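PDB 6HCP: BauA from Acinetobacter baumannii, which is a TonB-dependent outer-membrane receptor that probably imports ferric siderophore, with preacinetobactin rather than acinetobactin essential for iron uptake. Local coordinates for residues A216-S221 with P269-T274; T329-S334 with P390-I395. All coordinates share one frame; numbering follows the deposited sequence. Where two conformers were deposited one is given.

Contact 1 of 2, residues A216-S221 with P269-T274; sequences AVNDQS and PPKADT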
loop_
_atom_site.group_PDB
_atom_site.type_symbol
_atom_site.label_atom_id
_atom_site.label_comp_id
_atom_site.label_asym_id
_atom_site.label_seq_id
_atom_site.Cartn_x
_atom_site.Cartn_y
_atom_site.Cartn_z
ATOM N N ALA A 216 -4.637 -14.019 4.778
ATOM C CA ALA A 216 -4.429 -12.939 3.816
ATOM C C ALA A 216 -4.980 -13.308 2.444
ATOM O O ALA A 216 -5.224 -12.448 1.609
ATOM C CB ALA A 216 -2.976 -12.576 3.748
ATOM N N VAL A 217 -5.180 -14.602 2.199
ATOM C CA VAL A 217 -5.781 -15.049 0.967
ATOM C C VAL A 217 -7.305 -14.937 1.086
ATOM O O VAL A 217 -7.862 -15.298 2.126
ATOM C CB VAL A 217 -5.317 -16.485 0.647
ATOM C CG1 VAL A 217 -6.106 -17.132 -0.480
ATOM C CG2 VAL A 217 -3.829 -16.498 0.324
ATOM N N ASN A 218 -7.983 -14.627 -0.027
ATOM C CA ASN A 218 -9.461 -14.596 -0.047
ATOM C C ASN A 218 -10.037 -15.939 0.419
ATOM O O ASN A 218 -9.650 -16.989 -0.082
ATOM C CB ASN A 218 -10.034 -14.306 -1.431
ATOM C CG ASN A 218 -9.733 -12.910 -1.943
ATOM O OD1 ASN A 218 -9.355 -12.023 -1.186
ATOM N ND2 ASN A 218 -9.891 -12.713 -3.241
ATOM N N ASP A 219 -10.985 -15.871 1.363
ATOM C CA ASP A 219 -11.775 -17.020 1.818
ATOM C C ASP A 219 -10.877 -18.120 2.413
ATOM O O ASP A 219 -11.293 -19.272 2.510
ATOM C CB ASP A 219 -12.548 -17.667 0.674
ATOM C CG ASP A 219 -13.682 -16.805 0.146
ATOM O OD1 ASP A 219 -14.194 -15.976 0.935
ATOM O OD2 ASP A 219 -13.950 -16.886 -1.081
ATOM N N GLN A 220 -9.691 -17.744 2.881
ATOM C CA GLN A 220 -8.809 -18.687 3.566
ATOM C C GLN A 220 -8.738 -18.297 5.035
ATOM O O GLN A 220 -8.572 -17.144 5.352
ATOM C CB GLN A 220 -7.421 -18.649 2.933
ATOM C CG GLN A 220 -6.470 -19.711 3.458
ATOM C CD GLN A 220 -5.167 -19.673 2.693
ATOM O OE1 GLN A 220 -4.250 -18.940 3.051
ATOM N NE2 GLN A 220 -5.104 -20.420 1.589
ATOM N N SER A 221 -8.894 -19.282 5.918
ATOM C CA SER A 221 -8.706 -19.075 7.331
ATOM C C SER A 221 -7.765 -20.152 7.875
ATOM O O SER A 221 -7.691 -21.252 7.338
ATOM C CB SER A 221 -10.039 -19.079 8.048
ATOM O OG SER A 221 -10.620 -20.359 7.986
ATOM N N PRO A 269 -0.779 -14.618 -13.975
ATOM C CA PRO A 269 -1.321 -14.901 -12.655
ATOM C C PRO A 269 -2.400 -13.891 -12.281
ATOM O O PRO A 269 -2.273 -12.708 -12.562
ATOM C CB PRO A 269 -0.114 -14.818 -11.714
ATOM C CG PRO A 269 0.917 -14.021 -12.462
ATOM C CD PRO A 269 0.647 -14.255 -13.937
ATOM N N PRO A 270 -3.527 -14.365 -11.723
ATOM C CA PRO A 270 -4.496 -13.497 -11.054
ATOM C C PRO A 270 -3.820 -12.763 -9.897
ATOM O O PRO A 270 -2.690 -13.100 -9.508
ATOM C CB PRO A 270 -5.554 -14.467 -10.494
ATOM C CG PRO A 270 -5.361 -15.731 -11.285
ATOM C CD PRO A 270 -3.886 -15.783 -11.617
ATOM N N LYS A 271 -4.544 -11.824 -9.290
ATOM C CA LYS A 271 -3.964 -11.072 -8.180
ATOM C C LYS A 271 -3.597 -12.042 -7.052
ATOM O O LYS A 271 -4.240 -13.099 -6.864
ATOM C CB LYS A 271 -4.901 -9.937 -7.742
ATOM C CG LYS A 271 -6.301 -10.332 -7.336
ATOM C CD LYS A 271 -7.136 -9.104 -6.952
ATOM C CE LYS A 271 -8.562 -9.449 -6.575
ATOM N NZ LYS A 271 -8.617 -10.387 -5.425
ATOM N N ALA A 272 -2.624 -11.615 -6.247
ATOM C CA ALA A 272 -1.895 -12.500 -5.349
ATOM C C ALA A 272 -2.801 -13.102 -4.270
ATOM O O ALA A 272 -2.495 -14.185 -3.759
ATOM C CB ALA A 272 -0.716 -11.767 -4.751
ATOM N N ASP A 273 -3.923 -12.440 -3.922
ATOM C CA ASP A 273 -4.767 -12.928 -2.834
ATOM C C ASP A 273 -5.896 -13.836 -3.354
ATOM O O ASP A 273 -6.736 -14.250 -2.597
ATOM C CB ASP A 273 -5.333 -11.792 -1.967
ATOM C CG ASP A 273 -6.137 -10.751 -2.732
ATOM O OD1 ASP A 273 -6.273 -10.886 -3.957
ATOM O OD2 ASP A 273 -6.589 -9.778 -2.100
ATOM N N THR A 274 -5.832 -14.246 -4.620
ATOM C CA THR A 274 -6.814 -15.134 -5.218
ATOM C C THR A 274 -6.622 -16.555 -4.657
ATOM O O THR A 274 -5.528 -17.062 -4.669
ATOM C CB THR A 274 -6.668 -15.138 -6.743
ATOM O OG1 THR A 274 -6.757 -13.804 -7.254
ATOM C CG2 THR A 274 -7.668 -16.021 -7.448
#

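Contact 2 of 2, residues T329-S334 with P390-I395; sequences TGTLSS and PVITNI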
loop_
_atom_site.group_PDB
_atom_site.type_symbol
_atom_site.label_atom_id
_atom_site.label_comp_id
_atom_site.label_asym_id
_atom_site.label_seq_id
_atom_site.Cartn_x
_atom_site.Cartn_y
_atom_site.Cartn_z
ATOM N N THR A 329 -8.216 -18.151 -21.756
ATOM C CA THR A 329 -9.168 -17.193 -21.182
ATOM C C THR A 329 -9.226 -17.339 -19.655
ATOM O O THR A 329 -9.892 -16.544 -18.986
ATOM C CB THR A 329 -10.583 -17.357 -21.757
ATOM O OG1 THR A 329 -11.069 -18.652 -21.386
ATOM C CG2 THR A 329 -10.646 -17.193 -23.259
ATOM N N GLY A 330 -8.696 -18.448 -19.126
ATOM C CA GLY A 330 -8.647 -18.678 -17.690
ATOM C C GLY A 330 -9.582 -19.772 -17.198
ATOM O O GLY A 330 -9.668 -20.005 -15.995
ATOM N N THR A 331 -10.230 -20.496 -18.115
ATOM C CA THR A 331 -11.125 -21.588 -17.733
ATOM C C THR A 331 -10.366 -22.623 -16.881
ATOM O O THR A 331 -9.263 -23.040 -17.227
ATOM C CB THR A 331 -11.761 -22.247 -18.963
ATOM O OG1 THR A 331 -12.356 -21.212 -19.756
ATOM C CG2 THR A 331 -12.795 -23.285 -18.567
ATOM N N LEU A 332 -10.976 -23.004 -15.764
ATOM C CA LEU A 332 -10.422 -23.948 -14.798
ATOM C C LEU A 332 -11.426 -25.082 -14.568
ATOM O O LEU A 332 -12.596 -24.849 -14.322
ATOM C CB LEU A 332 -10.113 -23.229 -13.483
ATOM C CG LEU A 332 -9.345 -24.044 -12.446
ATOM C CD1 LEU A 332 -7.905 -24.230 -12.881
ATOM C CD2 LEU A 332 -9.401 -23.397 -11.072
ATOM N N SER A 333 -10.938 -26.317 -14.682
ATOM C CA SER A 333 -11.722 -27.521 -14.445
ATOM C C SER A 333 -11.130 -28.245 -13.235
ATOM O O SER A 333 -9.971 -28.673 -13.280
ATOM C CB SER A 333 -11.714 -28.406 -15.682
ATOM O OG SER A 333 -12.453 -29.590 -15.448
ATOM N N SER A 334 -11.918 -28.356 -12.163
ATOM C CA SER A 334 -11.446 -28.918 -10.919
ATOM C C SER A 334 -12.201 -30.220 -10.621
ATOM O O SER A 334 -13.408 -30.237 -10.386
ATOM C CB SER A 334 -11.545 -27.914 -9.777
ATOM O OG SER A 334 -10.833 -26.709 -10.065
ATOM N N PRO A 390 -16.572 -32.500 -12.822
ATOM C CA PRO A 390 -15.639 -31.434 -12.466
ATOM C C PRO A 390 -16.377 -30.097 -12.321
ATOM O O PRO A 390 -17.416 -29.883 -12.942
ATOM C CB PRO A 390 -14.634 -31.420 -13.619
ATOM C CG PRO A 390 -15.368 -32.053 -14.780
ATOM C CD PRO A 390 -16.335 -33.042 -14.166
ATOM N N VAL A 391 -15.892 -29.264 -11.402
ATOM C CA VAL A 391 -16.394 -27.922 -11.202
ATOM C C VAL A 391 -15.657 -26.989 -12.161
ATOM O O VAL A 391 -14.422 -26.968 -12.200
ATOM C CB VAL A 391 -16.215 -27.496 -9.734
ATOM C CG1 VAL A 391 -16.730 -26.084 -9.497
ATOM C CG2 VAL A 391 -16.891 -28.485 -8.787
ATOM N N ILE A 392 -16.424 -26.222 -12.949
ATOM C CA ILE A 392 -15.864 -25.360 -13.977
ATOM C C ILE A 392 -15.928 -23.922 -13.477
ATOM O O ILE A 392 -17.004 -23.450 -13.118
ATOM C CB ILE A 392 -16.597 -25.496 -15.325
ATOM C CG1 ILE A 392 -16.716 -26.949 -15.791
ATOM C CG2 ILE A 392 -15.939 -24.615 -16.380
ATOM C CD1 ILE A 392 -15.397 -27.652 -15.975
ATOM N N THR A 393 -14.759 -23.287 -13.358
ATOM C CA THR A 393 -14.671 -21.901 -12.927
ATOM C C THR A 393 -13.770 -21.163 -13.915
ATOM O O THR A 393 -13.353 -21.717 -14.961
ATOM C CB THR A 393 -14.161 -21.777 -11.484
ATOM O OG1 THR A 393 -12.829 -22.304 -11.401
ATOM C CG2 THR A 393 -15.038 -22.490 -10.485
ATOM N N ASN A 394 -13.400 -19.942 -13.553
ATOM C CA ASN A 394 -12.394 -19.195 -14.299
ATOM C C ASN A 394 -11.441 -18.574 -13.275
ATOM O O ASN A 394 -11.901 -18.013 -12.277
ATOM C CB ASN A 394 -13.069 -18.165 -15.222
ATOM C CG ASN A 394 -12.093 -17.416 -16.094
ATOM O OD1 ASN A 394 -11.250 -16.657 -15.606
ATOM N ND2 ASN A 394 -12.154 -17.666 -17.395
ATOM N N ILE A 395 -10.129 -18.644 -13.532
ATOM C CA ILE A 395 -9.150 -18.202 -12.537
ATOM C C ILE A 395 -9.273 -16.694 -12.276
ATOM O O ILE A 395 -8.812 -16.232 -11.237
ATOM C CB ILE A 395 -7.701 -18.563 -12.913
ATOM C CG1 ILE A 395 -7.203 -17.789 -14.132
ATOM C CG2 ILE A 395 -7.560 -20.071 -13.099
ATOM C CD1 ILE A 395 -5.760 -18.054 -14.476
HETATM O O HOH W 1 -13.975 -19.470 -18.522
HETATM O O HOH W 2 -12.596 -25.080 -11.268
#

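Contact 1 of 2, residues A216-S221 with P269-T274
Asn218 and Asp273 join two loops through one backbone hydrogen bond: Asn218 N gives its hydrogen to Asp273 O at 2.9 Å, nearly straight at 169° and in the plane of the carbonyl. Each partner belongs to a beta turn, type II from Val217 to Gln220 and type I from Lys271 to Thr274. In the second turn Lys271 O takes two donors, the backbone N of Thr274 and its hydroxyl OG1, the latter at 2.6 Å. Both turns lie in loops between strands of the TonB-dependent receptor barrel, one linking strands 202-212 and 221-234, the other leading into strand 282-297. Among the side chains, the Asn218 amide passes over Asp273 O, its CG 3.3 Å from that oxygen, with the amide and carboxylate planes turned 46° apart. No salt bridge crosses between the two segments: the lysine chain runs extended until chi4, 59°, brings NZ round to within 2.8 Å of Asp273 OD1 in a salt bridge on the syn side of the carboxylate but well out of its plane. Asp219 OD2 pairs with Lys268 NZ of the second subunit. Asn218 ND2 and Lys271 NZ, two donors, merely sit beside each other. Val217 adds a van der Waals contact, its CG1 3.6 Å from Asp273 O.

Contact 2 of 2, residues T329-S334 with P390-I395
Water 2 is gripped by three groups on the face bearing Ser334 and Thr393: it donates to Val391 O at 2.8 Å and is hydrogen-bonded to both Ser334 OG and Thr393 OG1, tying the two strands together through their hydroxyls. Thr393 OG1 sits between its backbone N and carbonyl carbon (chi1 63°), 3.5 Å from Leu332 CB, while the leucine and threonine side chains lie side by side and point the same way. On the other face Ser333 OG meets Pro390 CB at 3.4 Å, and Ile392 bends its CD1 back against the same serine. From the end pair, Thr331 with Asn394, Asn394 ND2 reaches past the strand to Thr329 O at 3.0 Å; the oxygen lies in the plane of the amide, whereas the donor stands well above the plane of the carbonyl. A second ND2 bond goes to water 1, which also holds Thr331 OG1, and OD1 accepts from Tyr396 N, so the amide is held at both ends. It lies close against the Gly330 backbone, Asn394 ND2 3.3 Å from Gly330 C. Paired backbone bonds at Leu332–Thr393 and Ser334–Val391, with non-hydrogen-bonded Ser333–Ile392 between them, make this an antiparallel sheet in which short strand 391-394 edges the long barrel strand 331-358.

Overall arrangement
Contact 1 joins two loops through their turns, whereas contact 2 adds a short strand to the beginning of barrel strand 331-358. Contact 1 is a surface meeting of two irregular loops, burying 210 Å² in all and relying on a single backbone hydrogen bond across it. Contact 2 is partly buried, covers 531 Å², and uses regular strand pairing reinforced by water and by an asparagine amide. Charge enters only in contact 1; contact 2 relies on neutral hydroxyls, an amide and aliphatic groups. They hold different elements, yet adjoin, their centres about 16 Å apart: Pro270 CG packs 3.5 Å from Ile395 O, and Thr274 CG2 lies near that same oxygen.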